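Local coordinates for protein lysyl-trna-dependent l-ysyl-phosphatidylgycerol synthase (Bacillus licheniformis, PDB 4V36) that transfers lysine from lysyl-tRNA to the membrane lipid phosphatidylglycerol, a modification linked to bacterial resistance, at residues A255-G267 against M289-Y302. Sequence-based numbering, arbitrary orientation.
Sequences AFNMGMAPLSNVG and MYSFSGLRSFKEKY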
ATOM      1  N   ALA A 255       2.437  11.568  11.187  1.00 30.28           N
ATOM      2  CA  ALA A 255       2.815  10.163  11.086  1.00 34.89           C
ATOM      3  C   ALA A 255       3.170   9.755   9.659  1.00 33.56           C
ATOM      4  O   ALA A 255       2.793  10.421   8.696  1.00 28.09           O
ATOM      5  CB  ALA A 255       1.694   9.281  11.618  1.00 34.10           C
ATOM      6  N   PHE A 256       3.902   8.651   9.537  1.00 33.60           N
ATOM      7  CA  PHE A 256       4.247   8.098   8.234  1.00 31.31           C
ATOM      8  C   PHE A 256       3.975   6.597   8.201  1.00 25.94           C
ATOM      9  O   PHE A 256       4.352   5.868   9.117  1.00 34.10           O
ATOM     10  CB  PHE A 256       5.713   8.373   7.894  1.00 30.70           C
ATOM     11  CG  PHE A 256       6.063   8.109   6.454  1.00 35.52           C
ATOM     12  CD1 PHE A 256       6.378   6.830   6.022  1.00 36.73           C
ATOM     13  CD2 PHE A 256       6.077   9.142   5.533  1.00 28.89           C
ATOM     14  CE1 PHE A 256       6.698   6.587   4.699  1.00 35.28           C
ATOM     15  CE2 PHE A 256       6.396   8.906   4.207  1.00 26.68           C
ATOM     16  CZ  PHE A 256       6.706   7.627   3.790  1.00 27.79           C
ATOM     17  N   ASN A 257       3.316   6.145   7.140  1.00 28.34           N
ATOM     18  CA  ASN A 257       3.034   4.726   6.964  1.00 27.76           C
ATOM     19  C   ASN A 257       4.114   4.074   6.110  1.00 24.19           C
ATOM     20  O   ASN A 257       4.215   4.342   4.915  1.00 23.50           O
ATOM     21  CB  ASN A 257       1.654   4.534   6.328  1.00 30.67           C
ATOM     22  CG  ASN A 257       1.148   3.105   6.435  1.00 31.73           C
ATOM     23  OD1 ASN A 257       1.927   2.158   6.544  1.00 29.05           O
ATOM     24  ND2 ASN A 257      -0.170   2.944   6.399  1.00 35.28           N
ATOM     25  N   MET A 258       4.924   3.219   6.726  1.00 27.17           N
ATOM     26  CA  MET A 258       6.012   2.558   6.013  1.00 28.95           C
ATOM     27  C   MET A 258       5.544   1.301   5.288  1.00 33.04           C
ATOM     28  O   MET A 258       6.353   0.554   4.739  1.00 35.74           O
ATOM     29  CB  MET A 258       7.146   2.203   6.975  1.00 27.20           C
ATOM     30  CG  MET A 258       7.836   3.401   7.595  1.00 23.09           C
ATOM     31  SD  MET A 258       9.335   2.927   8.476  1.00 33.23           S
ATOM     32  CE  MET A 258      10.307   2.243   7.138  1.00 29.61           C
ATOM     33  N   GLY A 259       4.237   1.067   5.288  1.00 24.25           N
ATOM     34  CA  GLY A 259       3.683  -0.104   4.635  1.00 18.62           C
ATOM     35  C   GLY A 259       3.608  -1.295   5.569  1.00 23.24           C
ATOM     36  O   GLY A 259       4.071  -1.234   6.709  1.00 19.41           O
ATOM     37  N   MET A 260       3.032  -2.387   5.081  1.00 24.03           N
ATOM     38  CA  MET A 260       2.820  -3.566   5.911  1.00 24.81           C
ATOM     39  C   MET A 260       4.099  -4.379   6.090  1.00 24.64           C
ATOM     40  O   MET A 260       4.934  -4.461   5.189  1.00 25.94           O
ATOM     41  CB  MET A 260       1.718  -4.446   5.312  1.00 26.42           C
ATOM     42  CG  MET A 260       1.155  -5.476   6.282  1.00 23.73           C
ATOM     43  SD  MET A 260      -0.292  -6.336   5.639  1.00 33.03           S
ATOM     44  CE  MET A 260       0.437  -7.253   4.288  1.00 37.56           C
ATOM     45  N   ALA A 261       4.243  -4.970   7.269  1.00 24.26           N
ATOM     46  CA  ALA A 261       5.359  -5.854   7.567  1.00 25.72           C
ATOM     47  C   ALA A 261       4.819  -7.186   8.076  1.00 31.58           C
ATOM     48  O   ALA A 261       3.714  -7.237   8.617  1.00 41.61           O
ATOM     49  CB  ALA A 261       6.286  -5.216   8.592  1.00 29.84           C
ATOM     50  N   PRO A 262       5.587  -8.272   7.896  1.00 30.03           N
ATOM     51  CA  PRO A 262       5.135  -9.571   8.406  1.00 31.05           C
ATOM     52  C   PRO A 262       5.024  -9.580   9.926  1.00 27.49           C
ATOM     53  O   PRO A 262       5.731  -8.830  10.600  1.00 30.92           O
ATOM     54  CB  PRO A 262       6.223 -10.538   7.929  1.00 36.54           C
ATOM     55  CG  PRO A 262       7.424  -9.680   7.710  1.00 39.28           C
ATOM     56  CD  PRO A 262       6.886  -8.375   7.208  1.00 32.93           C
ATOM     57  N   LEU A 263       4.135 -10.415  10.451  1.00 28.17           N
ATOM     58  CA  LEU A 263       3.959 -10.532  11.892  1.00 27.72           C
ATOM     59  C   LEU A 263       5.193 -11.147  12.538  1.00 29.34           C
ATOM     60  O   LEU A 263       5.958 -11.857  11.884  1.00 32.36           O
ATOM     61  CB  LEU A 263       2.725 -11.377  12.215  1.00 33.96           C
ATOM     62  CG  LEU A 263       1.374 -10.868  11.717  1.00 28.88           C
ATOM     63  CD1 LEU A 263       0.292 -11.893  12.007  1.00 23.73           C
ATOM     64  CD2 LEU A 263       1.041  -9.539  12.367  1.00 20.46           C
ATOM     65  N   SER A 264       5.388 -10.871  13.821  1.00 35.10           N
ATOM     66  CA  SER A 264       6.440 -11.531  14.581  1.00 45.14           C
ATOM     67  C   SER A 264       5.979 -12.935  14.957  1.00 49.40           C
ATOM     68  O   SER A 264       4.860 -13.333  14.633  1.00 52.28           O
ATOM     69  CB  SER A 264       6.798 -10.725  15.828  1.00 35.62           C
ATOM     70  OG  SER A 264       5.656 -10.507  16.636  1.00 39.22           O
ATOM     71  N   ASN A 265       6.832 -13.682  15.649  1.00 59.29           N
ATOM     72  CA  ASN A 265       6.490 -15.043  16.054  1.00 73.68           C
ATOM     73  C   ASN A 265       5.563 -15.076  17.267  1.00 82.06           C
ATOM     74  O   ASN A 265       5.447 -16.103  17.937  1.00 88.62           O
ATOM     75  CB  ASN A 265       7.758 -15.845  16.351  1.00 78.85           C
ATOM     76  CG  ASN A 265       8.574 -15.247  17.480  1.00 84.05           C
ATOM     77  OD1 ASN A 265       8.300 -15.488  18.656  1.00 85.72           O
ATOM     78  ND2 ASN A 265       9.587 -14.465  17.127  1.00 85.49           N
ATOM     79  N   VAL A 266       4.911 -13.946  17.538  1.00 85.15           N
ATOM     80  CA  VAL A 266       3.990 -13.797  18.662  1.00 84.66           C
ATOM     81  C   VAL A 266       4.675 -14.128  19.989  1.00 84.10           C
ATOM     82  O   VAL A 266       5.033 -13.228  20.749  1.00 77.71           O
ATOM     83  CB  VAL A 266       2.735 -14.679  18.486  1.00 84.92           C
ATOM     84  CG1 VAL A 266       1.734 -14.407  19.593  1.00 85.26           C
ATOM     85  CG2 VAL A 266       2.100 -14.425  17.127  1.00 86.88           C
ATOM     86  N   GLY A 267       4.859 -15.418  20.260  1.00 91.63           N
ATOM     87  CA  GLY A 267       5.571 -15.849  21.450  1.00 96.74           C
ATOM     88  C   GLY A 267       4.786 -16.790  22.345  1.00103.45           C
ATOM     89  O   GLY A 267       5.347 -17.367  23.276  1.00107.02           O
ATOM     90  N   MET A 289       3.089  -9.044  -0.378  1.00 57.15           N
ATOM     91  CA  MET A 289       2.301  -8.263   0.568  1.00 52.97           C
ATOM     92  C   MET A 289       3.132  -7.256   1.358  1.00 53.78           C
ATOM     93  O   MET A 289       2.587  -6.347   1.984  1.00 50.82           O
ATOM     94  CB  MET A 289       1.570  -9.191   1.538  1.00 48.69           C
ATOM     95  CG  MET A 289       0.695 -10.235   0.867  1.00 42.65           C
ATOM     96  SD  MET A 289      -0.554 -10.899   1.986  1.00 81.22           S
ATOM     97  CE  MET A 289       0.383 -11.046   3.506  1.00 61.49           C
ATOM     98  N   TYR A 290       4.451  -7.415   1.330  1.00 55.57           N
ATOM     99  CA  TYR A 290       5.326  -6.566   2.128  1.00 51.13           C
ATOM    100  C   TYR A 290       6.265  -5.741   1.254  1.00 53.00           C
ATOM    101  O   TYR A 290       7.228  -6.261   0.690  1.00 48.32           O
ATOM    102  CB  TYR A 290       6.120  -7.420   3.114  1.00 32.74           C
ATOM    103  CG  TYR A 290       5.268  -8.454   3.813  1.00 32.45           C
ATOM    104  CD1 TYR A 290       4.278  -8.073   4.708  1.00 37.35           C
ATOM    105  CD2 TYR A 290       5.447  -9.810   3.573  1.00 33.43           C
ATOM    106  CE1 TYR A 290       3.491  -9.012   5.348  1.00 50.18           C
ATOM    107  CE2 TYR A 290       4.667 -10.759   4.210  1.00 47.16           C
ATOM    108  CZ  TYR A 290       3.691 -10.354   5.096  1.00 52.18           C
ATOM    109  OH  TYR A 290       2.910 -11.293   5.732  1.00 51.52           O
ATOM    110  N   SER A 291       5.975  -4.448   1.154  1.00 56.82           N
ATOM    111  CA  SER A 291       6.729  -3.550   0.289  1.00 62.73           C
ATOM    112  C   SER A 291       8.097  -3.194   0.864  1.00 58.75           C
ATOM    113  O   SER A 291       8.368  -3.432   2.043  1.00 51.58           O
ATOM    114  CB  SER A 291       5.927  -2.272   0.029  1.00 62.11           C
ATOM    115  OG  SER A 291       5.533  -1.664   1.247  1.00 62.05           O
ATOM    116  N   PHE A 292       8.949  -2.626   0.012  1.00 54.56           N
ATOM    117  CA  PHE A 292      10.297  -2.191   0.381  1.00 54.32           C
ATOM    118  C   PHE A 292      11.155  -3.345   0.892  1.00 60.94           C
ATOM    119  O   PHE A 292      12.052  -3.816   0.192  1.00 70.95           O
ATOM    120  CB  PHE A 292      10.232  -1.075   1.428  1.00 51.18           C
ATOM    121  CG  PHE A 292       9.158  -0.064   1.158  1.00 47.88           C
ATOM    122  CD1 PHE A 292       9.190   0.709   0.010  1.00 41.85           C
ATOM    123  CD2 PHE A 292       8.113   0.111   2.050  1.00 50.81           C
ATOM    124  CE1 PHE A 292       8.199   1.637  -0.244  1.00 41.28           C
ATOM    125  CE2 PHE A 292       7.122   1.039   1.802  1.00 49.84           C
ATOM    126  CZ  PHE A 292       7.165   1.801   0.653  1.00 47.05           C
ATOM    127  N   SER A 293      10.879  -3.797   2.109  1.00 58.48           N
ATOM    128  CA  SER A 293      11.621  -4.909   2.687  1.00 57.88           C
ATOM    129  C   SER A 293      10.682  -5.932   3.315  1.00 61.16           C
ATOM    130  O   SER A 293       9.721  -5.572   3.995  1.00 53.17           O
ATOM    131  CB  SER A 293      12.621  -4.404   3.730  1.00 57.48           C
ATOM    132  OG  SER A 293      13.411  -5.467   4.235  1.00 58.67           O
ATOM    133  N   GLY A 294      10.964  -7.208   3.078  1.00 68.58           N
ATOM    134  CA  GLY A 294      10.175  -8.284   3.651  1.00 67.19           C
ATOM    135  C   GLY A 294      10.579  -8.566   5.084  1.00 62.78           C
ATOM    136  O   GLY A 294      10.023  -9.449   5.736  1.00 64.64           O
ATOM    137  N   LEU A 295      11.555  -7.809   5.573  1.00 53.11           N
ATOM    138  CA  LEU A 295      12.032  -7.956   6.941  1.00 50.57           C
ATOM    139  C   LEU A 295      11.322  -6.987   7.879  1.00 43.96           C
ATOM    140  O   LEU A 295      11.369  -5.771   7.684  1.00 44.28           O
ATOM    141  CB  LEU A 295      13.545  -7.739   7.007  1.00 52.20           C
ATOM    142  CG  LEU A 295      14.405  -8.695   6.178  1.00 55.32           C
ATOM    143  CD1 LEU A 295      15.879  -8.355   6.326  1.00 58.89           C
ATOM    144  CD2 LEU A 295      14.138 -10.138   6.577  1.00 52.12           C
ATOM    145  N   ARG A 296      10.664  -7.536   8.894  1.00 36.60           N
ATOM    146  CA  ARG A 296       9.994  -6.735   9.912  1.00 33.85           C
ATOM    147  C   ARG A 296      11.000  -5.867  10.660  1.00 31.27           C
ATOM    148  O   ARG A 296      10.690  -4.747  11.064  1.00 29.77           O
ATOM    149  CB  ARG A 296       9.241  -7.643  10.887  1.00 22.19           C
ATOM    150  CG  ARG A 296       8.562  -6.924  12.043  1.00 19.67           C
ATOM    151  CD  ARG A 296       7.913  -7.926  12.989  1.00 19.96           C
ATOM    152  NE  ARG A 296       7.315  -7.284  14.157  1.00 33.30           N
ATOM    153  CZ  ARG A 296       6.042  -6.911  14.234  1.00 30.87           C
ATOM    154  NH1 ARG A 296       5.226  -7.114  13.209  1.00 33.44           N
ATOM    155  NH2 ARG A 296       5.585  -6.334  15.337  1.00 32.57           N
ATOM    156  N   SER A 297      12.212  -6.391  10.825  1.00 33.05           N
ATOM    157  CA  SER A 297      13.273  -5.697  11.548  1.00 34.21           C
ATOM    158  C   SER A 297      13.688  -4.400  10.862  1.00 34.15           C
ATOM    159  O   SER A 297      14.135  -3.461  11.520  1.00 50.30           O
ATOM    160  CB  SER A 297      14.490  -6.609  11.706  1.00 40.38           C
ATOM    161  OG  SER A 297      15.026  -6.966  10.444  1.00 42.73           O
ATOM    162  N   PHE A 298      13.546  -4.353   9.541  1.00 25.38           N
ATOM    163  CA  PHE A 298      13.888  -3.160   8.778  1.00 22.02           C
ATOM    164  C   PHE A 298      13.024  -1.978   9.201  1.00 25.43           C
ATOM    165  O   PHE A 298      13.515  -0.862   9.362  1.00 33.89           O
ATOM    166  CB  PHE A 298      13.734  -3.413   7.277  1.00 25.90           C
ATOM    167  CG  PHE A 298      14.009  -2.204   6.424  1.00 34.28           C
ATOM    168  CD1 PHE A 298      15.305  -1.878   6.061  1.00 33.57           C
ATOM    169  CD2 PHE A 298      12.973  -1.395   5.985  1.00 39.97           C
ATOM    170  CE1 PHE A 298      15.562  -0.768   5.278  1.00 30.55           C
ATOM    171  CE2 PHE A 298      13.225  -0.284   5.203  1.00 37.76           C
ATOM    172  CZ  PHE A 298      14.521   0.029   4.849  1.00 30.75           C
ATOM    173  N   LYS A 299      11.732  -2.232   9.377  1.00 27.42           N
ATOM    174  CA  LYS A 299      10.794  -1.192   9.777  1.00 30.42           C
ATOM    175  C   LYS A 299      10.795  -0.991  11.289  1.00 30.35           C
ATOM    176  O   LYS A 299      10.529   0.107  11.779  1.00 30.71           O
ATOM    177  CB  LYS A 299       9.381  -1.535   9.299  1.00 24.56           C
ATOM    178  CG  LYS A 299       9.271  -1.796   7.807  1.00 23.18           C
ATOM    179  CD  LYS A 299       7.827  -2.032   7.399  1.00 30.91           C
ATOM    180  CE  LYS A 299       7.711  -2.337   5.917  1.00 31.61           C
ATOM    181  NZ  LYS A 299       8.307  -1.258   5.086  1.00 49.14           N
ATOM    182  N   GLU A 300      11.101  -2.058  12.018  1.00 27.33           N
ATOM    183  CA  GLU A 300      11.023  -2.046  13.476  1.00 30.63           C
ATOM    184  C   GLU A 300      12.053  -1.107  14.100  1.00 33.47           C
ATOM    185  O   GLU A 300      11.817  -0.541  15.167  1.00 35.08           O
ATOM    186  CB  GLU A 300      11.203  -3.465  14.023  1.00 37.09           C
ATOM    187  CG  GLU A 300      10.441  -3.748  15.311  1.00 45.41           C
ATOM    188  CD  GLU A 300      11.103  -3.148  16.536  1.00 64.67           C
ATOM    189  OE1 GLU A 300      12.344  -2.997  16.531  1.00 69.69           O
ATOM    190  OE2 GLU A 300      10.383  -2.824  17.505  1.00 72.96           O
ATOM    191  N   LYS A 301      13.187  -0.930  13.428  1.00 40.06           N
ATOM    192  CA  LYS A 301      14.266  -0.104  13.964  1.00 41.04           C
ATOM    193  C   LYS A 301      13.917   1.385  13.937  1.00 44.45           C
ATOM    194  O   LYS A 301      14.658   2.213  14.467  1.00 47.99           O
ATOM    195  CB  LYS A 301      15.566  -0.352  13.196  1.00 35.15           C
ATOM    196  CG  LYS A 301      15.562   0.151  11.764  1.00 37.02           C
ATOM    197  CD  LYS A 301      16.907  -0.108  11.099  1.00 37.48           C
ATOM    198  CE  LYS A 301      16.957   0.470   9.695  1.00 39.50           C
ATOM    199  NZ  LYS A 301      15.944  -0.149   8.797  1.00 42.94           N
ATOM    200  N   TYR A 302      12.790   1.718  13.319  1.00 42.01           N
ATOM    201  CA  TYR A 302      12.288   3.086  13.330  1.00 34.32           C
ATOM    202  C   TYR A 302      11.307   3.277  14.483  1.00 35.40           C
ATOM    203  O   TYR A 302      10.678   4.328  14.605  1.00 37.43           O
ATOM    204  CB  TYR A 302      11.624   3.433  11.997  1.00 27.67           C
ATOM    205  CG  TYR A 302      12.596   3.543  10.843  1.00 30.98           C
ATOM    206  CD1 TYR A 302      13.302   4.716  10.618  1.00 23.40           C
ATOM    207  CD2 TYR A 302      12.807   2.475   9.982  1.00 34.75           C
ATOM    208  CE1 TYR A 302      14.194   4.823   9.567  1.00 25.22           C
ATOM    209  CE2 TYR A 302      13.696   2.573   8.927  1.00 31.68           C
ATOM    210  CZ  TYR A 302      14.387   3.749   8.725  1.00 31.16           C
ATOM    211  OH  TYR A 302      15.275   3.854   7.677  1.00 30.75           O
TER
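In the acyltransferase-like (GNAT-related) domain, central-sheet strand 255-261 shows how a loop and short helix can be fastened through backbone carbonyls: Lys299 and Arg296, three residues apart, hold those of Met258 and Pro262. Lys299 NZ donates to Met258 O at 2.7 Å, tilted 32° from the carbonyl plane; a bend at chi4 (-56°) turns the ammonium onto that oxygen, while CD lies 3.7 Å from Ala261 CB. The Phe292 ring meets the same oxygen edge-on, CE2 3.1 Å from Met258 O. Met258 SD lies obliquely against the Tyr302 ring, a Met-aromatic contact, with CE touching the same ring. Further along, Pro262 CD sits over one face of the Tyr290 ring, 3.8 Å from its centroid, a CH-pi contact; Met289 CB backs the opposite face, and Tyr290 OH is hydrogen-bonded to Leu115 O. Met260 reaches the same corner with CE, 3.5 Å from Met289 CB. The side chain of Ser291 comes within about 4 Å of the bound lysine amide (nearest atoms), placing this loop beside the ligand pocket. Arg296, extended from CG to NE, has a salt bridge to Glu117; its NH1 also donates in the guanidinium plane to Pro262 O at 3.2 Å, while Ser264 CB rests over one guanidinium face.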